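Local coordinates for protein processed glycerol phosphate lipoteichoic acid synthase 2 (PDB 2W8D) that belongs to the sulfatase family of the alkaline phosphatase clan and carries a magnesium ion in its metal site, at residues T8-Y13 and D327-G332; P116-S121 and L321-K326; Y96-A99 and V105-A108; E141-E146 and Y190-T195; A127-N132 and E183-P188. All coordinates share one frame; numbering follows the deposited sequence.

Overall arrangement
Contact 1 joins the N-terminal helix 6-17 to the loop after helix 313-320. It spans most of the chain, and the other four contacts lie between its segments in sequence. Contact 2 uses the start of the same loop, its centre about 16 Å from that of contact 1, and Y328 and M330 reach back to I118. Contact 3 closes first along the chain and touches helix 139-145 of contact 4. Contacts 4 and 5 interlock: their segments alternate, their centres are about 10 Å apart, and strands 189-194 and 125-130 are parallel neighbours in the central mixed sheet. The set thus runs from the sheet outward to the peripheral helix, tying N-terminal and late segments to the sulfatase-type core.

Contact 1: residues T8-Y13 and D327-G332; sequences TEVENY and DYLMSG
No ring or amide lies between V10, E11 and L329, whose meeting is purely aliphatic; the flat groups that flank it are the carboxylates of E11 and D327. E11 OE2 and D327 OD1 stand 5.3 Å apart without touching, and these like charges would probably be eased by K15, which makes a long, weak ion pair with D327. Y404 packs against the side chain of E11 and hydrogen-bonds through its hydroxyl to the carbonyl oxygen of D327.

The contact itself hangs on the forked end of L329. Its CD1 meets V10 CG1 at 4.1 Å, while CD2 lies 3.9 Å from E11 CA, against the helix backbone. V10 places CG1 anti to its backbone N (chi1 168°), and this is the methyl that faces the leucine. E11 offers only CA and CB to L329; beyond CG its chain is extended and carries the charge clear of the apolar patch. Valine suits the buried helix face and glutamate its partly exposed flank. I395 of helix 380-397 covers V10 as well, and M14, one turn on in helix 6-17, adds to the surface under L329.

The backbone of L329 is folded into an inverse gamma turn, marked by a weak M330 N to Y328 O bond of 3.2 Å. What results is a turn that presents its central leucine to the flank of an N-terminal helix.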
# COMPACT_ATOMS: atom_id res chain seq x y z
N THR A 8 27.96 3.39 -4.30
CA THR A 8 28.59 2.16 -4.78
C THR A 8 28.17 0.94 -3.96
O THR A 8 27.71 -0.05 -4.52
CB THR A 8 30.15 2.28 -4.81
OG1 THR A 8 30.53 3.44 -5.56
CG2 THR A 8 30.78 1.05 -5.44
N GLU A 9 28.33 1.04 -2.64
CA GLU A 9 28.03 -0.07 -1.74
C GLU A 9 26.55 -0.48 -1.81
O GLU A 9 26.22 -1.68 -1.83
CB GLU A 9 28.42 0.29 -0.30
CG GLU A 9 28.54 -0.90 0.66
CD GLU A 9 28.10 -0.56 2.09
OE1 GLU A 9 28.38 0.57 2.57
OE2 GLU A 9 27.48 -1.44 2.74
N VAL A 10 25.67 0.53 -1.88
CA VAL A 10 24.23 0.27 -1.99
C VAL A 10 23.87 -0.34 -3.34
O VAL A 10 23.04 -1.25 -3.42
CB VAL A 10 23.37 1.53 -1.67
CG1 VAL A 10 21.92 1.32 -2.08
CG2 VAL A 10 23.42 1.84 -0.18
N GLU A 11 24.50 0.15 -4.41
CA GLU A 11 24.23 -0.38 -5.74
C GLU A 11 24.67 -1.85 -5.88
O GLU A 11 23.97 -2.65 -6.50
CB GLU A 11 24.89 0.51 -6.79
CG GLU A 11 24.85 -0.01 -8.21
CD GLU A 11 25.78 0.75 -9.13
OE1 GLU A 11 26.76 1.37 -8.65
OE2 GLU A 11 25.53 0.73 -10.35
N ASN A 12 25.82 -2.19 -5.30
CA ASN A 12 26.34 -3.56 -5.36
C ASN A 12 25.48 -4.58 -4.62
O ASN A 12 25.40 -5.74 -5.02
CB ASN A 12 27.78 -3.61 -4.86
CG ASN A 12 28.74 -2.94 -5.82
OD1 ASN A 12 28.53 -2.96 -7.04
ND2 ASN A 12 29.80 -2.33 -5.29
N TYR A 13 24.84 -4.13 -3.55
CA TYR A 13 23.93 -4.96 -2.80
C TYR A 13 22.57 -5.09 -3.51
O TYR A 13 22.03 -6.19 -3.60
CB TYR A 13 23.84 -4.45 -1.35
CG TYR A 13 22.71 -5.02 -0.53
CD1 TYR A 13 22.93 -6.02 0.43
CD2 TYR A 13 21.41 -4.54 -0.71
CE1 TYR A 13 21.87 -6.52 1.18
CE2 TYR A 13 20.36 -5.04 0.01
CZ TYR A 13 20.59 -6.01 0.96
OH TYR A 13 19.49 -6.45 1.66
N ASP A 327 18.01 -1.97 -12.87
CA ASP A 327 18.87 -0.78 -12.81
C ASP A 327 18.44 0.26 -11.76
O ASP A 327 19.13 1.27 -11.58
CB ASP A 327 19.05 -0.16 -14.19
CG ASP A 327 20.45 0.43 -14.38
OD1 ASP A 327 21.29 0.30 -13.46
OD2 ASP A 327 20.72 1.02 -15.45
N TYR A 328 17.34 0.02 -11.05
CA TYR A 328 16.88 0.93 -10.00
C TYR A 328 17.26 0.50 -8.60
O TYR A 328 17.31 -0.69 -8.30
CB TYR A 328 15.37 1.10 -10.06
CG TYR A 328 14.93 1.61 -11.40
CD1 TYR A 328 15.13 2.95 -11.74
CD2 TYR A 328 14.35 0.76 -12.33
CE1 TYR A 328 14.74 3.43 -12.96
CE2 TYR A 328 13.97 1.24 -13.58
CZ TYR A 328 14.17 2.58 -13.88
OH TYR A 328 13.79 3.08 -15.11
N LEU A 329 17.47 1.47 -7.73
CA LEU A 329 17.79 1.19 -6.35
C LEU A 329 16.50 1.13 -5.55
O LEU A 329 16.03 2.14 -5.03
CB LEU A 329 18.77 2.24 -5.82
CG LEU A 329 20.13 2.32 -6.52
CD1 LEU A 329 21.06 3.14 -5.67
CD2 LEU A 329 20.75 0.95 -6.78
N MSE A 330 15.94 -0.08 -5.48
CA MSE A 330 14.67 -0.36 -4.86
C MSE A 330 14.89 -1.46 -3.83
O MSE A 330 15.62 -2.41 -4.07
CB MSE A 330 13.67 -0.82 -5.91
CG MSE A 330 13.11 0.31 -6.75
SE MSE A 330 11.79 -0.27 -8.07
CE MSE A 330 11.13 1.50 -8.56
N SER A 331 14.25 -1.31 -2.67
CA SER A 331 14.42 -2.24 -1.57
C SER A 331 13.60 -3.51 -1.73
O SER A 331 13.97 -4.56 -1.20
CB SER A 331 14.03 -1.56 -0.26
OG SER A 331 15.06 -0.65 0.12
N GLY A 332 12.48 -3.41 -2.45
CA GLY A 332 11.51 -4.51 -2.53
C GLY A 332 11.79 -5.59 -3.56
O GLY A 332 12.64 -5.46 -4.43

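Contact 2: residues P116-S121 and L321-K326; sequences PAILKS and LGVDTK
L119 and V323 provide the closest pair of CA atoms, 8.8 Å apart, where a short helix passes into a 3-10 turn and the facing chain has just left helix 313-320. Three aliphatic pairs bridge that gap. L119 and V323 each divide their two methyls between two partners. L119 CD1 meets L321 CD1 at 3.9 Å, the two leucines crossing at about a right angle, and L119 CD2 reaches V323 CG1 at 4.2 Å. V323 turns its other branch to I118, CG2 to CG2 at 4.1 Å. In V323, CG1 almost eclipses the backbone N (chi1 11°), which would be strained if the model is exact. I118 contributes the methyl that stands anti to its own N, leaving CG1 to run elsewhere. Leucine, isoleucine and valine suit this largely buried seam, which continues to L318 and, beyond L119, to Y190 of strand 189-194.

Polar bonds fix the backbone within each segment. S121 OG donates to I118 O over 2.9 Å, nearly along the C=O axis, a side-chain bond from the 3-10 segment back to the last turn of helix. K122 uses its ammonium group to bind the carbonyl oxygen of L321. D324 OD1 accepts from K326 N at 3.1 Å, from above the carboxylate plane. G322 has a positive phi (82°), which suits glycine. A Schellman motif at this residue closes helix 313-320, and an Asx turn at D324 follows it in the loop that packs on helix 115-118.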
# COMPACT_ATOMS: atom_id res chain seq x y z
N PRO A 116 5.82 6.70 -10.98
CA PRO A 116 5.25 7.62 -11.97
C PRO A 116 6.28 8.30 -12.84
O PRO A 116 5.99 8.60 -14.00
CB PRO A 116 4.50 8.66 -11.13
CG PRO A 116 4.79 8.32 -9.65
CD PRO A 116 5.34 6.94 -9.60
N ALA A 117 7.49 8.52 -12.32
CA ALA A 117 8.55 9.17 -13.11
C ALA A 117 9.21 8.20 -14.10
O ALA A 117 9.49 8.57 -15.25
CB ALA A 117 9.58 9.82 -12.21
N ILE A 118 9.42 6.95 -13.66
CA ILE A 118 9.93 5.90 -14.53
C ILE A 118 9.01 5.75 -15.75
O ILE A 118 9.45 5.76 -16.90
CB ILE A 118 10.04 4.53 -13.78
CG1 ILE A 118 11.11 4.64 -12.69
CG2 ILE A 118 10.38 3.38 -14.77
CD1 ILE A 118 11.27 3.45 -11.79
N LEU A 119 7.72 5.66 -15.47
CA LEU A 119 6.70 5.49 -16.48
C LEU A 119 6.54 6.63 -17.49
O LEU A 119 5.84 6.45 -18.48
CB LEU A 119 5.39 5.12 -15.80
CG LEU A 119 5.47 3.70 -15.22
CD1 LEU A 119 4.19 3.27 -14.52
CD2 LEU A 119 5.85 2.73 -16.36
N LYS A 120 7.17 7.79 -17.27
CA LYS A 120 7.06 8.92 -18.20
C LYS A 120 7.62 8.58 -19.56
O LYS A 120 7.11 9.03 -20.57
CB LYS A 120 7.78 10.18 -17.68
CG LYS A 120 6.88 11.19 -16.99
CD LYS A 120 7.57 11.71 -15.75
CE LYS A 120 6.57 12.01 -14.62
NZ LYS A 120 5.59 13.12 -14.92
N SER A 121 8.70 7.80 -19.57
CA SER A 121 9.38 7.40 -20.79
C SER A 121 8.53 6.41 -21.60
O SER A 121 8.80 6.17 -22.79
CB SER A 121 10.73 6.77 -20.45
OG SER A 121 10.54 5.68 -19.57
N LEU A 321 4.06 -4.69 -16.10
CA LEU A 321 4.03 -3.75 -17.23
C LEU A 321 5.18 -3.93 -18.20
O LEU A 321 5.31 -3.19 -19.19
CB LEU A 321 4.02 -2.31 -16.72
CG LEU A 321 2.82 -1.80 -15.93
CD1 LEU A 321 3.20 -0.46 -15.31
CD2 LEU A 321 1.62 -1.63 -16.84
N GLY A 322 6.04 -4.90 -17.93
CA GLY A 322 7.15 -5.16 -18.84
C GLY A 322 8.33 -4.25 -18.61
O GLY A 322 9.19 -4.14 -19.47
N VAL A 323 8.42 -3.59 -17.46
CA VAL A 323 9.62 -2.78 -17.22
C VAL A 323 10.62 -3.36 -16.24
O VAL A 323 10.30 -3.72 -15.12
CB VAL A 323 9.38 -1.22 -17.14
CG1 VAL A 323 7.91 -0.87 -17.06
CG2 VAL A 323 10.22 -0.54 -16.05
N ASP A 324 11.84 -3.49 -16.74
CA ASP A 324 12.96 -4.07 -16.02
C ASP A 324 13.48 -3.16 -14.90
O ASP A 324 13.91 -2.03 -15.16
CB ASP A 324 14.10 -4.37 -17.03
CG ASP A 324 15.32 -5.00 -16.37
OD1 ASP A 324 15.19 -5.53 -15.23
OD2 ASP A 324 16.40 -4.98 -17.00
N THR A 325 13.47 -3.68 -13.68
CA THR A 325 13.81 -2.91 -12.48
C THR A 325 15.23 -3.15 -11.95
O THR A 325 15.59 -2.60 -10.91
CB THR A 325 12.81 -3.16 -11.34
OG1 THR A 325 12.73 -4.56 -11.05
CG2 THR A 325 11.44 -2.63 -11.69
N LYS A 326 16.01 -3.96 -12.65
CA LYS A 326 17.40 -4.25 -12.25
C LYS A 326 18.29 -3.02 -12.11
O LYS A 326 19.24 -3.04 -11.33
CB LYS A 326 18.06 -5.26 -13.21
CG LYS A 326 19.33 -5.92 -12.63
CD LYS A 326 19.75 -7.21 -13.36
CE LYS A 326 20.63 -8.11 -12.47
NZ LYS A 326 20.39 -9.57 -12.73

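Contact 3: residues Y96-A99 and V105-A108; sequences YPLA and VNKA
L98 reaches K107 and N106 with CG anti to its carbonyl carbon (chi1 -60°) and an extended end beyond, which projects both methyls from the loop toward the close of helix 103-106. K107 answers with a chain bent at chi2 (-58°), and that bend carries its methylene portion across the leucine. The two side chains pass at about a right angle, L98 CD2 lying 4.1 Å from K107 CE. The other methyl, L98 CD1, comes within 4.2 Å of N106 CB. Both touches are ordinary van der Waals contacts: the lysine and the asparagine lend only their hydrocarbon parts. This suits their positions near the surface, where a long methylene chain can cover a leucine and still end in a charged group.

K107 is where the chain first leaves helical backbone angles, so L98 rests against the helix terminus. Its side chain lies about 3 Å from a bound di(hydroxyethyl)ether, probably a crystallisation component. L98 also touches I396 of helix 380-397, and just before it P97 leans on D86 and M90 of helix 86-93. A108, next in the chain after K107, packs against E141 and M142, placing this connection amid helices 86-93, 103-106, 139-145 and 380-397.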
# COMPACT_ATOMS: atom_id res chain seq x y z
N TYR A 96 12.02 2.33 2.24
CA TYR A 96 11.39 2.47 3.55
C TYR A 96 11.26 3.93 4.00
O TYR A 96 12.10 4.78 3.69
CB TYR A 96 12.18 1.67 4.60
CG TYR A 96 12.05 0.20 4.38
CD1 TYR A 96 11.02 -0.52 4.99
CD2 TYR A 96 12.93 -0.47 3.53
CE1 TYR A 96 10.88 -1.90 4.76
CE2 TYR A 96 12.79 -1.81 3.29
CZ TYR A 96 11.79 -2.53 3.90
OH TYR A 96 11.68 -3.87 3.65
N PRO A 97 10.17 4.22 4.73
CA PRO A 97 9.94 5.52 5.34
C PRO A 97 10.89 5.73 6.51
O PRO A 97 11.73 4.86 6.78
CB PRO A 97 8.51 5.38 5.87
CG PRO A 97 8.44 3.92 6.25
CD PRO A 97 9.15 3.23 5.11
N LEU A 98 10.80 6.86 7.18
CA LEU A 98 11.73 7.13 8.30
C LEU A 98 11.36 6.28 9.53
O LEU A 98 10.19 5.95 9.72
CB LEU A 98 11.72 8.61 8.68
CG LEU A 98 12.12 9.67 7.65
CD1 LEU A 98 11.91 11.05 8.22
CD2 LEU A 98 13.60 9.51 7.37
N ALA A 99 12.35 5.94 10.34
CA ALA A 99 12.14 5.24 11.58
C ALA A 99 11.33 6.06 12.60
O ALA A 99 10.61 5.45 13.40
CB ALA A 99 13.51 4.79 12.22
N VAL A 105 6.86 14.61 5.12
CA VAL A 105 7.07 15.93 5.69
C VAL A 105 8.53 16.34 5.60
O VAL A 105 8.83 17.50 5.34
CB VAL A 105 6.61 15.98 7.17
CG1 VAL A 105 6.95 17.34 7.81
CG2 VAL A 105 5.14 15.66 7.29
N ASN A 106 9.46 15.40 5.81
CA ASN A 106 10.86 15.83 6.05
C ASN A 106 11.83 15.62 4.88
O ASN A 106 12.87 16.26 4.85
CB ASN A 106 11.41 15.16 7.32
CG ASN A 106 10.77 15.70 8.58
OD1 ASN A 106 10.70 16.90 8.77
ND2 ASN A 106 10.31 14.83 9.44
N LYS A 107 11.46 14.77 3.92
CA LYS A 107 12.38 14.39 2.86
C LYS A 107 11.87 14.73 1.49
O LYS A 107 12.32 14.13 0.49
CB LYS A 107 12.65 12.89 2.91
CG LYS A 107 13.38 12.42 4.12
CD LYS A 107 14.73 13.12 4.25
CE LYS A 107 15.49 12.59 5.45
NZ LYS A 107 16.69 13.44 5.76
N ALA A 108 10.95 15.70 1.42
CA ALA A 108 10.31 16.07 0.14
C ALA A 108 11.25 16.79 -0.84
O ALA A 108 10.92 16.91 -2.02
CB ALA A 108 8.99 16.85 0.34

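Contact 4: residues E141-E146 and Y190-T195; sequences EMYKAE and YTKFIT
Y143 on helix 139-145 and K192 on strand 189-194 are the closest pair by CA atoms, yet these are 11.2 Å apart, so long side chains must span the space. They advance from opposite directions. The phenol end of Y143 arrives beside the last methylene of K192, with OH to CE at 3.8 Å and CZ to CE at 4.0 Å; the lysine carbon lies oblique to the ring. K192 bends at chi2, chi3 and chi4, folding back so that CE abuts the tyrosine. I194 CG1 gives a looser touch to the same hydroxyl, at 4.5 Å.

Neither polar end is satisfied by the other, Y143 OH and K192 NZ being 4.1 Å apart. Both instead converge on E88 OE1 of helix 86-93: the phenol by a hydrogen bond, the ammonium by a salt bridge. A second salt bridge, to E92 OE2, probably helps K192 keep its charge although buried. Tyrosine and lysine suit this place because each combines an apolar shaft with a polar tip.

The strand runs parallel to both 33-39 and 125-130. Just past it, T195 OG1 accepts from the backbone N of E40, a magnesium ligand. The contact thus joins helix 139-145 to the central sheet of an alkaline phosphatase-type alpha/beta fold.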
# COMPACT_ATOMS: atom_id res chain seq x y z
N GLU A 141 4.06 18.99 -1.81
CA GLU A 141 5.52 19.14 -2.00
C GLU A 141 6.13 17.80 -2.48
O GLU A 141 6.88 17.79 -3.47
CB GLU A 141 6.23 19.71 -0.75
CG GLU A 141 7.58 20.27 -1.10
CD GLU A 141 8.54 20.62 0.07
OE1 GLU A 141 8.24 20.34 1.28
OE2 GLU A 141 9.63 21.17 -0.27
N MSE A 142 5.76 16.69 -1.85
CA MSE A 142 6.36 15.38 -2.12
C MSE A 142 6.00 14.76 -3.47
O MSE A 142 6.81 14.07 -4.07
CB MSE A 142 5.99 14.39 -1.00
CG MSE A 142 6.40 12.92 -1.25
SE MSE A 142 8.38 12.73 -1.43
CE MSE A 142 9.00 12.48 0.44
N TYR A 143 4.77 14.98 -3.92
CA TYR A 143 4.33 14.49 -5.20
C TYR A 143 5.11 15.14 -6.31
O TYR A 143 5.32 14.54 -7.34
CB TYR A 143 2.85 14.76 -5.40
CG TYR A 143 1.93 13.85 -4.63
CD1 TYR A 143 2.38 12.72 -3.95
CD2 TYR A 143 0.58 14.13 -4.60
CE1 TYR A 143 1.48 11.91 -3.22
CE2 TYR A 143 -0.31 13.35 -3.91
CZ TYR A 143 0.13 12.25 -3.24
OH TYR A 143 -0.85 11.52 -2.60
N LYS A 144 5.55 16.37 -6.09
CA LYS A 144 6.28 17.08 -7.13
C LYS A 144 7.63 16.41 -7.30
O LYS A 144 8.12 16.23 -8.42
CB LYS A 144 6.49 18.53 -6.75
CG LYS A 144 5.24 19.34 -6.75
CD LYS A 144 5.62 20.72 -6.29
CE LYS A 144 4.83 21.75 -6.99
NZ LYS A 144 3.74 22.20 -6.14
N ALA A 145 8.22 16.02 -6.17
CA ALA A 145 9.49 15.31 -6.19
C ALA A 145 9.31 13.95 -6.88
O ALA A 145 10.25 13.42 -7.49
CB ALA A 145 10.03 15.13 -4.75
N GLU A 146 8.11 13.39 -6.77
CA GLU A 146 7.83 12.04 -7.31
C GLU A 146 7.43 12.04 -8.79
O GLU A 146 7.26 10.99 -9.40
CB GLU A 146 6.78 11.30 -6.45
CG GLU A 146 7.29 10.93 -5.04
CD GLU A 146 6.26 10.18 -4.16
OE1 GLU A 146 5.02 10.35 -4.35
OE2 GLU A 146 6.74 9.42 -3.27
N TYR A 190 -1.36 6.62 -14.84
CA TYR A 190 -1.02 5.99 -13.58
C TYR A 190 -1.61 6.87 -12.47
O TYR A 190 -1.24 8.04 -12.35
CB TYR A 190 0.50 5.95 -13.47
CG TYR A 190 1.08 5.51 -12.12
CD1 TYR A 190 1.11 6.38 -11.02
CD2 TYR A 190 1.66 4.26 -12.00
CE1 TYR A 190 1.68 5.96 -9.81
CE2 TYR A 190 2.22 3.84 -10.84
CZ TYR A 190 2.22 4.67 -9.75
OH TYR A 190 2.81 4.16 -8.65
N THR A 191 -2.51 6.30 -11.66
CA THR A 191 -3.36 7.09 -10.77
C THR A 191 -3.49 6.49 -9.39
O THR A 191 -3.39 5.26 -9.24
CB THR A 191 -4.80 7.24 -11.32
OG1 THR A 191 -5.32 5.95 -11.67
CG2 THR A 191 -4.79 8.10 -12.53
N LYS A 192 -3.68 7.36 -8.39
CA LYS A 192 -3.80 6.96 -7.00
C LYS A 192 -5.07 7.51 -6.41
O LYS A 192 -5.29 8.73 -6.45
CB LYS A 192 -2.62 7.49 -6.16
CG LYS A 192 -1.24 6.86 -6.46
CD LYS A 192 -0.11 7.94 -6.39
CE LYS A 192 -0.12 8.68 -5.08
NZ LYS A 192 -0.06 7.70 -3.93
N PHE A 193 -5.90 6.62 -5.85
CA PHE A 193 -7.08 7.03 -5.11
C PHE A 193 -6.91 6.81 -3.61
O PHE A 193 -6.79 5.67 -3.13
CB PHE A 193 -8.29 6.26 -5.63
CG PHE A 193 -8.74 6.69 -7.01
CD1 PHE A 193 -9.83 7.52 -7.16
CD2 PHE A 193 -8.06 6.27 -8.15
CE1 PHE A 193 -10.24 7.93 -8.44
CE2 PHE A 193 -8.46 6.64 -9.39
CZ PHE A 193 -9.56 7.48 -9.56
N ILE A 194 -6.87 7.90 -2.85
CA ILE A 194 -6.66 7.79 -1.40
C ILE A 194 -7.99 7.97 -0.67
O ILE A 194 -8.51 9.09 -0.59
CB ILE A 194 -5.61 8.81 -0.86
CG1 ILE A 194 -4.39 8.94 -1.81
CG2 ILE A 194 -5.22 8.46 0.65
CD1 ILE A 194 -3.53 7.68 -1.97
N THR A 195 -8.54 6.87 -0.17
CA THR A 195 -9.83 6.89 0.51
C THR A 195 -9.64 7.53 1.88
O THR A 195 -8.53 7.59 2.36
CB THR A 195 -10.47 5.46 0.65
OG1 THR A 195 -9.67 4.60 1.50
CG2 THR A 195 -10.63 4.85 -0.73

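Contact 5: residues A127-N132 and E183-P188; sequences ATFHGN and ESLPQP
A127 and F129 receive a single methyl of L185: CD2 approaches A127 CB at 4.0 Å and F129 CZ at 4.4 Å. The methyl lies at the rim of the phenyl ring, near its plane, so it meets C-H groups and not the pi face. Alanine is apt at the nearer position because its short side chain lets the leucine come close to the strand; phenylalanine, two residues on along the same side, extends the apolar surface beyond it. L185 gets there from the loop between helix 171-183 and strand 189-194.

Around them, F129 stacks on F193 of strand 189-194 and on F152 of strand 150-152, while S178, L181 and L182 of helix 171-183 also touch its side chain. L185 packs on T191 and F152 as well, so that both neighbouring strands help to enclose it. Backbone bonds from A127 to Y190 and K192, and from F129 to K192, bind strand 125-130 to strand 189-194, its parallel neighbour.

Farther out, polar bonds join the loop to its surroundings. S184 OG bonds to L181 O at the end of the preceding helix, Q187 OE1 takes a hydrogen bond from N33 ND2, and a cis peptide precedes P188 before the chain enters the strand.

Contact between the two segments is wholly apolar, implying that it depends on burial and on the fit of aliphatic and aromatic carbon, with no directional bond between the segments.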
# COMPACT_ATOMS: atom_id res chain seq x y z
N ALA A 127 -1.66 11.02 -11.89
CA ALA A 127 -2.53 11.88 -11.07
C ALA A 127 -2.91 11.21 -9.74
O ALA A 127 -3.16 10.01 -9.70
CB ALA A 127 -3.80 12.26 -11.84
N THR A 128 -3.00 12.00 -8.65
CA THR A 128 -3.57 11.50 -7.41
C THR A 128 -4.96 12.08 -7.23
O THR A 128 -5.18 13.24 -7.59
CB THR A 128 -2.71 11.92 -6.22
OG1 THR A 128 -1.41 11.34 -6.37
CG2 THR A 128 -3.35 11.49 -4.90
N PHE A 129 -5.88 11.28 -6.66
CA PHE A 129 -7.21 11.76 -6.28
C PHE A 129 -7.35 11.65 -4.79
O PHE A 129 -6.99 10.64 -4.20
CB PHE A 129 -8.29 10.92 -6.96
CG PHE A 129 -8.25 10.99 -8.45
CD1 PHE A 129 -9.11 11.83 -9.15
CD2 PHE A 129 -7.30 10.26 -9.17
CE1 PHE A 129 -9.05 11.92 -10.52
CE2 PHE A 129 -7.24 10.34 -10.57
CZ PHE A 129 -8.11 11.17 -11.24
N HIS A 130 -7.90 12.67 -4.15
CA HIS A 130 -8.06 12.63 -2.71
C HIS A 130 -8.98 13.75 -2.29
O HIS A 130 -8.87 14.87 -2.77
CB HIS A 130 -6.70 12.81 -2.07
CG HIS A 130 -6.70 12.68 -0.59
ND1 HIS A 130 -7.14 11.54 0.06
CD2 HIS A 130 -6.32 13.54 0.38
CE1 HIS A 130 -7.03 11.72 1.36
NE2 HIS A 130 -6.52 12.92 1.58
N GLY A 131 -9.92 13.42 -1.40
CA GLY A 131 -10.97 14.37 -1.02
C GLY A 131 -10.61 15.25 0.15
O GLY A 131 -11.44 15.45 1.03
N ASN A 132 -9.38 15.76 0.19
CA ASN A 132 -8.92 16.60 1.29
C ASN A 132 -7.88 17.57 0.72
O ASN A 132 -7.42 17.37 -0.39
CB ASN A 132 -8.31 15.75 2.43
CG ASN A 132 -8.03 16.57 3.72
OD1 ASN A 132 -8.44 17.72 3.85
ND2 ASN A 132 -7.34 15.96 4.67
N GLU A 183 -11.61 10.05 -16.54
CA GLU A 183 -11.88 9.81 -17.94
C GLU A 183 -11.34 10.94 -18.85
O GLU A 183 -11.28 10.79 -20.06
CB GLU A 183 -13.39 9.61 -18.15
CG GLU A 183 -13.94 8.35 -17.43
CD GLU A 183 -15.45 8.40 -17.07
OE1 GLU A 183 -16.19 9.32 -17.46
OE2 GLU A 183 -15.92 7.47 -16.36
N SER A 184 -10.91 12.05 -18.25
CA SER A 184 -10.31 13.14 -19.01
C SER A 184 -8.78 12.94 -19.16
O SER A 184 -8.12 13.68 -19.87
CB SER A 184 -10.67 14.51 -18.40
OG SER A 184 -9.72 14.90 -17.41
N LEU A 185 -8.24 11.92 -18.52
CA LEU A 185 -6.79 11.73 -18.51
C LEU A 185 -6.29 11.11 -19.81
O LEU A 185 -6.78 10.06 -20.24
CB LEU A 185 -6.36 10.87 -17.32
CG LEU A 185 -5.86 11.52 -16.02
CD1 LEU A 185 -6.66 12.74 -15.60
CD2 LEU A 185 -5.80 10.49 -14.87
N PRO A 186 -5.28 11.74 -20.43
CA PRO A 186 -4.73 11.10 -21.63
C PRO A 186 -4.12 9.74 -21.23
O PRO A 186 -3.53 9.62 -20.16
CB PRO A 186 -3.68 12.10 -22.11
CG PRO A 186 -3.31 12.86 -20.90
CD PRO A 186 -4.47 12.88 -19.97
N GLN A 187 -4.33 8.74 -22.07
CA GLN A 187 -3.95 7.36 -21.78
C GLN A 187 -2.63 7.02 -22.45
O GLN A 187 -2.36 7.51 -23.55
CB GLN A 187 -5.08 6.43 -22.26
CG GLN A 187 -6.21 6.31 -21.23
CD GLN A 187 -7.24 5.28 -21.60
OE1 GLN A 187 -6.92 4.11 -21.86
NE2 GLN A 187 -8.50 5.69 -21.62
N PRO A 188 -1.77 6.20 -21.81
CA PRO A 188 -1.96 5.49 -20.54
C PRO A 188 -1.79 6.38 -19.33
O PRO A 188 -1.04 7.35 -19.38
CB PRO A 188 -0.86 4.44 -20.56
CG PRO A 188 0.22 5.04 -21.41
CD PRO A 188 -0.39 6.07 -22.32